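Local coordinates for protein glucanase (PDB 5GY3) that probably hydrolyses internal beta-1,4-glucosidic linkages in cellulose and related beta-glucans, as a family 8 glycoside hydrolase, at residues L180-W186 with K203-A207; M242-R247 with R274-E280. All blocks are in the same frame, centred on the assembly; numbering follows the deposited sequence.

Contact 1 of 2, residues L180-W186 with K203-A207; sequences LLGQMGW and KMLPA
M204 and W186, which meet across this contact, each set CG beside the backbone N (chi1 -72° for M204), and M204 then bends at its last torsion, chi3 -76°, which brings its methyl to the end of the helix. The result illustrates how a thioether can fill the angle between a helix terminus and a strand. M204 CE lies 3.5 Å from Q183 CB and also touches L180 O and, more loosely, the L180 CD2 branch. Its sulfur is approached by M184 from the other segment: M184 CG is 3.7 Å from M204 SD, and the extended M184 chain crosses that of M204 at about a right angle, its own CE likewise resting on the sulfur.

Further along, the indole of W186 takes over. P206 comes over one face, with CD 3.6 Å from the centroid of the five-membered ring and only 12° off the ring normal, a CH-pi contact; L205 C lies over the rim of the same face. M204 CB meets the ring at its edge, in plane, 3.8 Å from W186 CZ2, while M184 C lies beyond the opposite face. With no hydrogen bond between the two segments, the contact rests on apolar and CH-pi packing.

In the fold, the last turn of helix 167-183, probably part of the alpha/alpha barrel of family 8, and the loop leaving it pack against 204-206, an outer strand of a three-stranded antiparallel sheet. The neighbouring strand 196-199 backs the junction through V196 and L198, strand 130-133 touches L180 and Q183, and helix 220-228 packs against L181.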
# COMPACT_ATOMS: atom_id res chain seq x y z
N LEU A 180 -2.81 -7.22 15.51
CA LEU A 180 -2.45 -8.41 14.74
C LEU A 180 -1.01 -8.31 14.24
O LEU A 180 -0.22 -9.25 14.40
CB LEU A 180 -3.42 -8.62 13.58
CG LEU A 180 -4.77 -9.23 13.95
CD1 LEU A 180 -5.75 -9.05 12.79
CD2 LEU A 180 -4.63 -10.72 14.35
N LEU A 181 -0.64 -7.16 13.66
CA LEU A 181 0.73 -6.98 13.19
C LEU A 181 1.73 -7.18 14.32
O LEU A 181 2.80 -7.76 14.11
CB LEU A 181 0.88 -5.60 12.54
CG LEU A 181 2.26 -5.17 12.02
CD1 LEU A 181 2.78 -6.17 10.99
CD2 LEU A 181 2.22 -3.75 11.44
N GLY A 182 1.38 -6.71 15.53
CA GLY A 182 2.27 -6.88 16.67
C GLY A 182 2.50 -8.33 17.03
O GLY A 182 3.55 -8.69 17.58
N GLN A 183 1.54 -9.20 16.68
CA GLN A 183 1.67 -10.62 16.93
C GLN A 183 2.37 -11.36 15.81
O GLN A 183 2.72 -12.53 15.99
CB GLN A 183 0.29 -11.24 17.18
CG GLN A 183 -0.40 -10.66 18.41
CD GLN A 183 -1.89 -10.98 18.44
OE1 GLN A 183 -2.36 -11.86 17.74
NE2 GLN A 183 -2.64 -10.25 19.27
N MET A 184 2.60 -10.72 14.66
CA MET A 184 3.26 -11.38 13.55
C MET A 184 4.78 -11.32 13.72
O MET A 184 5.31 -10.50 14.47
CB MET A 184 2.87 -10.73 12.22
CG MET A 184 1.38 -10.76 11.92
SD MET A 184 1.05 -9.85 10.39
CE MET A 184 -0.74 -9.95 10.31
N GLY A 185 5.47 -12.20 13.00
CA GLY A 185 6.92 -12.15 12.94
C GLY A 185 7.52 -13.52 13.12
O GLY A 185 7.10 -14.26 14.02
N TRP A 186 8.48 -13.89 12.27
CA TRP A 186 9.00 -15.25 12.24
C TRP A 186 10.51 -15.23 12.07
O TRP A 186 11.09 -14.25 11.59
CB TRP A 186 8.32 -16.08 11.13
CG TRP A 186 6.88 -16.21 11.47
CD1 TRP A 186 6.32 -17.12 12.32
CD2 TRP A 186 5.82 -15.34 11.05
NE1 TRP A 186 4.97 -16.88 12.44
CE2 TRP A 186 4.64 -15.79 11.68
CE3 TRP A 186 5.75 -14.21 10.22
CZ2 TRP A 186 3.39 -15.17 11.49
CZ3 TRP A 186 4.51 -13.59 10.03
CH2 TRP A 186 3.35 -14.08 10.66
N LYS A 203 -3.87 -18.11 15.57
CA LYS A 203 -2.52 -18.52 15.21
C LYS A 203 -2.17 -18.01 13.82
O LYS A 203 -2.95 -18.18 12.88
CB LYS A 203 -2.40 -20.05 15.25
CG LYS A 203 -1.02 -20.57 14.86
CD LYS A 203 -1.01 -22.09 14.69
CE LYS A 203 0.37 -22.61 14.32
NZ LYS A 203 0.33 -24.07 14.04
N MET A 204 -0.98 -17.42 13.67
CA MET A 204 -0.52 -16.93 12.38
C MET A 204 0.78 -17.59 11.95
O MET A 204 1.63 -17.94 12.78
CB MET A 204 -0.34 -15.40 12.41
CG MET A 204 -1.66 -14.69 12.46
SD MET A 204 -1.54 -12.89 12.49
CE MET A 204 -1.03 -12.62 14.20
N LEU A 205 0.94 -17.74 10.64
CA LEU A 205 2.16 -18.21 10.01
C LEU A 205 2.25 -17.56 8.66
O LEU A 205 1.23 -17.10 8.12
CB LEU A 205 2.15 -19.74 9.84
CG LEU A 205 2.20 -20.54 11.13
CD1 LEU A 205 1.73 -21.90 10.84
CD2 LEU A 205 3.61 -20.58 11.71
N PRO A 206 3.44 -17.51 8.05
CA PRO A 206 3.51 -17.14 6.64
C PRO A 206 2.59 -18.03 5.82
O PRO A 206 2.50 -19.25 6.05
CB PRO A 206 4.99 -17.36 6.28
CG PRO A 206 5.72 -17.22 7.60
CD PRO A 206 4.76 -17.83 8.63
N ALA A 207 1.87 -17.43 4.87
CA ALA A 207 0.87 -18.19 4.13
C ALA A 207 1.52 -19.26 3.27
O ALA A 207 2.63 -19.08 2.75
CB ALA A 207 0.03 -17.25 3.27

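Contact 2 of 2, residues M242-R247 with R274-E280; sequences MQSYPR and RDLTLGE
R247 reaches over to D275 with two nitrogens, showing how a bidentate salt bridge can anchor a wider charge network. The approach is side-on: R247 NE donates to D275 OD1 and R247 NH2 to D275 OD2, each at 2.9 Å and nearly straight. Both oxygens use their syn lone pairs, and the guanidinium and carboxylate planes are only 12° apart, which holds the two groups flat against rotation.

D275 OD1 accepts a second bond, more bent at 138°, from R274 NH2. R274 NH2 also donates to E280 OE2 at 2.7 Å, approaching it from above the carboxylate plane. E280 OE1, well out of the R247 guanidinium plane, makes only a long charge contact with R247 NE, and no N-H points at that oxygen. The two acids thus probably offset the charge of two arginines whose guanidinium planes stand 83° apart.

R274 NE and one N-H of NH1 are met by water: NE donates to water 1, which donates to M242 O, and NH1 to water 3, which donates to Y245 O. Q243 NE2 donates to water 2, which gives a weak bond to L278 O. R247 CB lies over one face of the R274 guanidinium, 3.4 Å from R274 NH1, and L278 CD1 covers the rim of the opposite face. Apolar contacts flank this network: M242 SD packs 3.6 Å from T277 CB, whose hydroxyl bonds back to V273 O, and Q243 CG rests against L278 CD2.

A Schellman motif at G279, with positive phi, ends helix 268-278 and turns the chain so that E280 joins R247, R274 and D275 in a salt-bridge network joining the loop after helix 236-243 to the C-terminal end of helix 268-278.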
# COMPACT_ATOMS: atom_id res chain seq x y z
N MET A 242 17.11 -3.68 10.02
CA MET A 242 17.87 -2.80 9.14
C MET A 242 19.16 -2.31 9.80
O MET A 242 20.19 -2.19 9.14
CB MET A 242 16.99 -1.62 8.71
CG MET A 242 15.80 -2.07 7.88
SD MET A 242 14.69 -0.69 7.53
CE MET A 242 13.34 -1.56 6.74
N GLN A 243 19.12 -2.05 11.11
CA GLN A 243 20.33 -1.62 11.81
C GLN A 243 21.41 -2.70 11.83
O GLN A 243 22.57 -2.39 12.10
CB GLN A 243 19.98 -1.20 13.25
CG GLN A 243 19.37 0.21 13.33
CD GLN A 243 18.69 0.49 14.67
OE1 GLN A 243 18.64 -0.37 15.55
NE2 GLN A 243 18.14 1.69 14.81
N SER A 244 21.06 -3.96 11.55
CA SER A 244 22.06 -5.02 11.57
C SER A 244 22.83 -5.14 10.25
O SER A 244 23.68 -6.03 10.14
CB SER A 244 21.41 -6.36 11.92
OG SER A 244 20.67 -6.89 10.83
N TYR A 245 22.56 -4.29 9.27
CA TYR A 245 23.24 -4.31 7.98
C TYR A 245 23.82 -2.95 7.65
O TYR A 245 23.31 -1.93 8.11
CB TYR A 245 22.28 -4.73 6.85
CG TYR A 245 21.87 -6.17 6.91
CD1 TYR A 245 22.73 -7.17 6.46
CD2 TYR A 245 20.64 -6.55 7.44
CE1 TYR A 245 22.38 -8.49 6.53
CE2 TYR A 245 20.27 -7.88 7.50
CZ TYR A 245 21.15 -8.85 7.04
OH TYR A 245 20.83 -10.18 7.09
N PRO A 246 24.90 -2.90 6.85
CA PRO A 246 25.34 -1.62 6.30
C PRO A 246 24.24 -1.03 5.42
O PRO A 246 23.53 -1.76 4.72
CB PRO A 246 26.58 -1.98 5.48
CG PRO A 246 27.03 -3.30 6.02
CD PRO A 246 25.79 -4.01 6.50
N ARG A 247 24.10 0.30 5.47
CA ARG A 247 23.06 0.98 4.71
C ARG A 247 23.01 0.52 3.26
O ARG A 247 21.92 0.27 2.72
CB ARG A 247 23.27 2.49 4.77
CG ARG A 247 22.37 3.24 3.79
CD ARG A 247 22.43 4.73 4.01
NE ARG A 247 21.46 5.42 3.16
CZ ARG A 247 21.73 5.85 1.93
NH1 ARG A 247 22.93 5.66 1.41
NH2 ARG A 247 20.78 6.46 1.23
N ARG A 274 14.18 2.20 3.84
CA ARG A 274 15.15 1.93 4.90
C ARG A 274 15.55 3.23 5.61
O ARG A 274 15.57 3.29 6.84
CB ARG A 274 16.37 1.21 4.33
CG ARG A 274 17.48 0.90 5.34
CD ARG A 274 18.48 2.04 5.37
NE ARG A 274 19.61 1.77 6.25
CZ ARG A 274 20.35 2.74 6.78
NH1 ARG A 274 21.38 2.44 7.57
NH2 ARG A 274 20.03 4.00 6.53
N ASP A 275 15.87 4.28 4.83
CA ASP A 275 16.27 5.55 5.42
C ASP A 275 15.14 6.14 6.26
O ASP A 275 15.37 6.65 7.37
CB ASP A 275 16.67 6.56 4.34
CG ASP A 275 18.04 6.26 3.72
OD1 ASP A 275 18.82 5.48 4.30
OD2 ASP A 275 18.32 6.84 2.65
N LEU A 276 13.91 6.07 5.75
CA LEU A 276 12.76 6.53 6.52
C LEU A 276 12.63 5.76 7.83
O LEU A 276 12.39 6.35 8.89
CB LEU A 276 11.48 6.42 5.69
CG LEU A 276 10.17 6.86 6.36
CD1 LEU A 276 10.20 8.36 6.70
CD2 LEU A 276 8.98 6.54 5.49
N THR A 277 12.78 4.43 7.76
CA THR A 277 12.57 3.61 8.95
C THR A 277 13.58 3.95 10.04
O THR A 277 13.23 3.96 11.23
CB THR A 277 12.66 2.13 8.58
OG1 THR A 277 11.65 1.84 7.61
CG2 THR A 277 12.48 1.22 9.80
N LEU A 278 14.82 4.21 9.66
CA LEU A 278 15.86 4.50 10.64
C LEU A 278 15.98 5.98 10.96
O LEU A 278 16.80 6.35 11.80
CB LEU A 278 17.21 3.97 10.13
CG LEU A 278 17.34 2.45 9.98
CD1 LEU A 278 18.79 2.01 9.72
CD2 LEU A 278 16.75 1.73 11.19
N GLY A 279 15.16 6.83 10.34
CA GLY A 279 15.26 8.24 10.59
C GLY A 279 16.50 8.89 10.03
O GLY A 279 16.89 9.97 10.49
N GLU A 280 17.14 8.26 9.07
CA GLU A 280 18.33 8.86 8.48
C GLU A 280 17.92 10.00 7.55
O GLU A 280 17.08 9.80 6.67
CB GLU A 280 19.14 7.83 7.70
CG GLU A 280 20.55 8.30 7.42
CD GLU A 280 21.47 7.17 7.05
OE1 GLU A 280 22.30 7.35 6.13
OE2 GLU A 280 21.37 6.09 7.68
O HOH W 1 20.20 -0.73 6.64
O HOH W 2 18.62 4.41 13.81
O HOH W 3 22.36 0.20 9.30

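How the contacts relate
Followed from the N terminus, the chain first reaches contact 1, where helix 167-183 runs out and the 16 residues between the segments, including strand 196-199, bring the chain back as strand 204-206. That loop is closed before contact 2 opens, so the two stand in series and neither nest nor cross. Contact 2 closes a longer excursion of 26 residues, joining the end of helix 236-243 and the loop that follows it to the end of helix 268-278. Contact 1 ties helix to small sheet, contact 2 helix to helix. Their centres lie 23 Å apart and their nearest atoms about 11 Å; helix 220-228, lying between them in sequence, touches residues of both.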